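Local structure of glycine cleavage system H protein (3IFT) at residues Glu68-Thr72 with Lys73-Asp77; Glu134-Arg137 with Gly138-Glu142. The protein probably shuttles the methylamine group of glycine from the P protein to the T protein of the glycine cleavage system, on a covalently bound lipoyl arm. All blocks are in the same frame, centred on the assembly; numbering follows the deposited sequence.

Contact 1: Glu68-Thr72 with Lys73-Asp77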
loop_
_atom_site.group_PDB
_atom_site.type_symbol
_atom_site.label_atom_id
_atom_site.label_comp_id
_atom_site.label_asym_id
_atom_site.label_seq_id
_atom_site.Cartn_x
_atom_site.Cartn_y
_atom_site.Cartn_z
ATOM N N GLU A 68 -1.302 -0.704 -10.273
ATOM C CA GLU A 68 -0.509 -1.864 -10.465
ATOM C C GLU A 68 0.902 -1.433 -10.253
ATOM O O GLU A 68 1.264 -0.269 -10.435
ATOM C CB GLU A 68 -0.708 -2.455 -11.873
ATOM C CG GLU A 68 -0.270 -1.548 -13.003
ATOM C CD GLU A 68 -0.047 -2.288 -14.313
ATOM O OE1 GLU A 68 -0.859 -3.199 -14.644
ATOM O OE2 GLU A 68 0.950 -1.945 -15.014
ATOM N N VAL A 69 1.693 -2.390 -9.828
ATOM C CA VAL A 69 3.100 -2.212 -9.678
ATOM C C VAL A 69 3.717 -3.295 -10.568
ATOM O O VAL A 69 3.240 -4.428 -10.618
ATOM C CB VAL A 69 3.532 -2.360 -8.226
ATOM C CG1 VAL A 69 3.155 -3.766 -7.714
ATOM C CG2 VAL A 69 4.993 -2.092 -8.131
ATOM N N GLU A 70 4.764 -2.923 -11.271
ATOM C CA GLU A 70 5.277 -3.733 -12.347
ATOM C C GLU A 70 6.797 -3.763 -12.258
ATOM O O GLU A 70 7.438 -2.719 -12.164
ATOM C CB GLU A 70 4.766 -3.163 -13.683
ATOM C CG GLU A 70 5.505 -3.552 -14.927
ATOM C CD GLU A 70 4.740 -3.160 -16.210
ATOM O OE1 GLU A 70 3.580 -2.703 -16.113
ATOM O OE2 GLU A 70 5.315 -3.318 -17.314
ATOM N N SER A 71 7.345 -4.975 -12.266
ATOM C CA SER A 71 8.761 -5.195 -12.483
ATOM C C SER A 71 8.897 -5.611 -13.941
ATOM O O SER A 71 7.889 -5.797 -14.629
ATOM C CB SER A 71 9.277 -6.307 -11.584
ATOM O OG SER A 71 8.723 -7.600 -11.927
ATOM N N THR A 72 10.120 -5.857 -14.403
ATOM C CA THR A 72 10.250 -6.398 -15.767
ATOM C C THR A 72 9.647 -7.803 -15.849
ATOM O O THR A 72 9.117 -8.193 -16.870
ATOM C CB THR A 72 11.690 -6.427 -16.262
ATOM O OG1 THR A 72 12.475 -7.246 -15.392
ATOM C CG2 THR A 72 12.250 -5.021 -16.319
ATOM N N LYS A 73 9.673 -8.546 -14.751
ATOM C CA LYS A 73 9.140 -9.908 -14.778
ATOM C C LYS A 73 7.679 -10.032 -14.369
ATOM O O LYS A 73 6.971 -10.922 -14.856
ATOM C CB LYS A 73 10.008 -10.821 -13.926
ATOM C CG LYS A 73 10.104 -10.476 -12.425
ATOM C CD LYS A 73 11.095 -11.428 -11.674
ATOM C CE LYS A 73 11.013 -11.287 -10.185
ATOM N NZ LYS A 73 9.674 -11.715 -9.658
ATOM N N SER A 74 7.214 -9.152 -13.475
ATOM C CA SER A 74 5.906 -9.321 -12.849
ATOM C C SER A 74 5.091 -8.029 -12.802
ATOM O O SER A 74 5.621 -6.901 -12.716
ATOM C CB SER A 74 6.060 -9.833 -11.422
ATOM O OG SER A 74 6.674 -11.100 -11.386
ATOM N N VAL A 75 3.786 -8.237 -12.800
ATOM C CA VAL A 75 2.817 -7.169 -12.629
ATOM C C VAL A 75 1.912 -7.599 -11.491
ATOM O O VAL A 75 1.490 -8.753 -11.424
ATOM C CB VAL A 75 1.938 -6.950 -13.866
ATOM C CG1 VAL A 75 0.988 -5.747 -13.631
ATOM C CG2 VAL A 75 2.772 -6.737 -15.104
ATOM N N SER A 76 1.635 -6.669 -10.592
ATOM C CA SER A 76 0.733 -6.944 -9.494
ATOM C C SER A 76 -0.244 -5.799 -9.333
ATOM O O SER A 76 0.155 -4.650 -9.285
ATOM C CB SER A 76 1.517 -7.131 -8.218
ATOM O OG SER A 76 0.741 -7.875 -7.292
ATOM N N ASP A 77 -1.517 -6.145 -9.252
ATOM C CA ASP A 77 -2.549 -5.169 -9.012
ATOM C C ASP A 77 -2.372 -4.572 -7.634
ATOM O O ASP A 77 -1.928 -5.223 -6.711
ATOM C CB ASP A 77 -3.935 -5.803 -9.151
ATOM C CG ASP A 77 -4.344 -5.990 -10.594
ATOM O OD1 ASP A 77 -3.748 -5.355 -11.487
ATOM O OD2 ASP A 77 -5.302 -6.742 -10.833
#
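Val69 and Ser76 pair through two backbone bonds, Val69 N to Ser76 O and Ser76 N to Val69 O, each 2.8 Å long. On the face that carries both their side chains Val69 CG1 packs on Ser76 CB at 3.8 Å, and Leu45 of helix 39-45 closes over both residues, making this the tight side. Nearer the turn, Ser71 N reaches Ser74 O at 2.6 Å, and Ser71 OG sits between the backbone N and the carbonyl carbon (chi1 67°), tucked inside the bend. There it accepts from Ser74 N at 2.7 Å and weakly from Lys73 N, while also bonding to Leu45 O. This is the lipoyl-domain beta hairpin, with Lys73, the predicted lipoylation site, at its tip. The lysine carries no lipoyl group here; its CG passes Ser71 OG at 3.2 Å before the chain bends at its end and NZ bonds to Ala44 O. The other face, with Glu68, Glu70, Asp77 and the exposed Val75, is looser. The Glu68 side chain crosses that of Val75 obliquely, bringing Glu68 OE1 to 3.3 Å from Val75 CG1. Glu68 OE2 and Glu70 OE1, two acceptors, approach to 2.9 Å without a hydrogen bond being assigned, a closeness that a proton on one carboxylate would probably ease.

Contact 2: Glu134-Arg137 with Gly138-Glu142; sequences EAYR and GTLTE
Residues 134-140 form the C-terminal turn of helix 133-139 and its exit, where i to i+4 bonds give way to shorter-range ones and the chain runs on as an extended tail. The last helical turn is still regular: Gly138 N donates to Glu134 O at 2.9 Å, and Thr139 N to Ala135 O at 3.1 Å. Tyr136 O then becomes the shared acceptor. Its principal side-chain partner is the Thr139 hydroxyl, which donates from OG1 at 2.7 Å, in the carbonyl plane and on a lone pair; the backbone N atoms of Thr139 and Leu140 add weak bonds. Thr139 OG1 can fold back in this way because chi1 of 76° sets it between its own backbone N and carbonyl carbon, while CG2 of the same residue rests 3.2 Å from Ala135 O. Leu140 N turns instead mainly to Arg137 O, at 2.8 Å, approaching from above the carbonyl plane in an i to i+3 bond as the helix ends.

Beyond this bond the Leu140 side chain packs over one face of the Tyr136 ring, its CG 4.1 Å from the ring plane and offset toward the rim. Its methyls lie near the outer ring atoms: CD2 is 3.7 Å from CZ, and CD1 meets CE2 at 3.9 Å. The ring's far end is fixed by OH, which is hydrogen-bonded with His22 ND1 and Thr38 OG1, and its stack with Tyr18 adds further aromatic packing. The bent Arg137 chain reaches the N-terminal segment, where NH2 bonds to Ser10 O and the side chain touches Val9 and Ile12. Tyr136 and Leu140 both lie against Tyr40, so the end of helix 133-139 is seated on helix 39-45 and the loop carrying His22.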
loop_
_atom_site.group_PDB
_atom_site.type_symbol
_atom_site.label_atom_id
_atom_site.label_comp_id
_atom_site.label_asym_id
_atom_site.label_seq_id
_atom_site.Cartn_x
_atom_site.Cartn_y
_atom_site.Cartn_z
ATOM N N GLU A 134 1.679 -9.063 12.763
ATOM C CA GLU A 134 1.821 -10.442 13.160
ATOM C C GLU A 134 0.958 -11.313 12.253
ATOM O O GLU A 134 1.410 -12.352 11.762
ATOM C CB GLU A 134 1.365 -10.577 14.618
ATOM C CG GLU A 134 1.997 -11.702 15.377
ATOM C CD GLU A 134 1.273 -11.973 16.708
ATOM O OE1 GLU A 134 1.061 -11.010 17.483
ATOM O OE2 GLU A 134 0.900 -13.141 16.946
ATOM N N ALA A 135 -0.274 -10.873 12.026
ATOM C CA ALA A 135 -1.174 -11.565 11.126
ATOM C C ALA A 135 -0.631 -11.526 9.689
ATOM O O ALA A 135 -0.699 -12.513 8.953
ATOM C CB ALA A 135 -2.567 -10.951 11.174
ATOM N N TYR A 136 -0.093 -10.402 9.275
ATOM C CA TYR A 136 0.515 -10.366 7.963
ATOM C C TYR A 136 1.656 -11.378 7.837
ATOM O O TYR A 136 1.664 -12.187 6.933
ATOM C CB TYR A 136 0.980 -8.977 7.599
ATOM C CG TYR A 136 1.574 -8.954 6.231
ATOM C CD1 TYR A 136 0.806 -9.287 5.099
ATOM C CD2 TYR A 136 2.884 -8.608 6.049
ATOM C CE1 TYR A 136 1.342 -9.279 3.878
ATOM C CE2 TYR A 136 3.443 -8.606 4.808
ATOM C CZ TYR A 136 2.685 -8.924 3.723
ATOM O OH TYR A 136 3.279 -8.897 2.470
ATOM N N ARG A 137 2.623 -11.319 8.732
ATOM C CA ARG A 137 3.696 -12.323 8.757
ATOM C C ARG A 137 3.136 -13.740 8.648
ATOM O O ARG A 137 3.613 -14.558 7.852
ATOM C CB ARG A 137 4.500 -12.193 10.039
ATOM C CG ARG A 137 5.581 -13.275 10.277
ATOM C CD ARG A 137 6.847 -13.032 9.444
ATOM N NE ARG A 137 7.545 -11.814 9.857
ATOM C CZ ARG A 137 8.449 -11.164 9.128
ATOM N NH1 ARG A 137 8.804 -11.598 7.915
ATOM N NH2 ARG A 137 9.001 -10.062 9.615
ATOM N N GLY A 138 2.120 -14.012 9.450
ATOM C CA GLY A 138 1.452 -15.295 9.489
ATOM C C GLY A 138 1.016 -15.792 8.137
ATOM O O GLY A 138 1.110 -16.986 7.865
ATOM N N THR A 139 0.550 -14.875 7.288
ATOM C CA THR A 139 0.137 -15.214 5.928
ATOM C C THR A 139 1.324 -15.578 5.043
ATOM O O THR A 139 1.144 -16.271 4.041
ATOM C CB THR A 139 -0.693 -14.059 5.239
ATOM O OG1 THR A 139 0.158 -12.969 4.819
ATOM C CG2 THR A 139 -1.796 -13.540 6.172
ATOM N N LEU A 140 2.533 -15.130 5.387
ATOM C CA LEU A 140 3.637 -15.231 4.434
ATOM C C LEU A 140 4.272 -16.627 4.331
ATOM O O LEU A 140 4.479 -17.302 5.334
ATOM C CB LEU A 140 4.721 -14.175 4.712
ATOM C CG LEU A 140 4.357 -12.686 4.491
ATOM C CD1 LEU A 140 5.632 -11.862 4.499
ATOM C CD2 LEU A 140 3.626 -12.493 3.187
ATOM N N THR A 141 4.547 -17.041 3.094
ATOM C CA THR A 141 5.461 -18.150 2.791
ATOM C C THR A 141 6.723 -17.530 2.190
ATOM O O THR A 141 6.760 -17.110 1.027
ATOM C CB THR A 141 4.842 -19.167 1.814
ATOM O OG1 THR A 141 3.730 -19.821 2.451
ATOM C CG2 THR A 141 5.891 -20.197 1.353
ATOM N N GLU A 142 7.772 -17.496 2.992
ATOM C CA GLU A 142 8.891 -16.637 2.721
ATOM C C GLU A 142 10.200 -17.456 2.608
ATOM O O GLU A 142 10.402 -18.464 3.318
ATOM C CB GLU A 142 8.922 -15.585 3.848
#

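From the N terminus, the chain passes through the first strands and helix 39-45 before reaching contact 1, where strands 65-71 and 75-79 turn back on each other and close a tight hairpin. Contact 2 comes much later, at the end of helix 133-139, and closes only a helical turn. The two are in series, neither nested nor crossed, with centres about 21 Å apart and nearest atoms about 10 Å apart. Helix 39-45 is their shared neighbour: Leu45 packs against the hairpin, whereas Tyr40 receives the C-terminal helix. Contact 1 belongs to the three-stranded sheet completed by strand 48-52; contact 2 brings the chain's end beside its N-terminal segment.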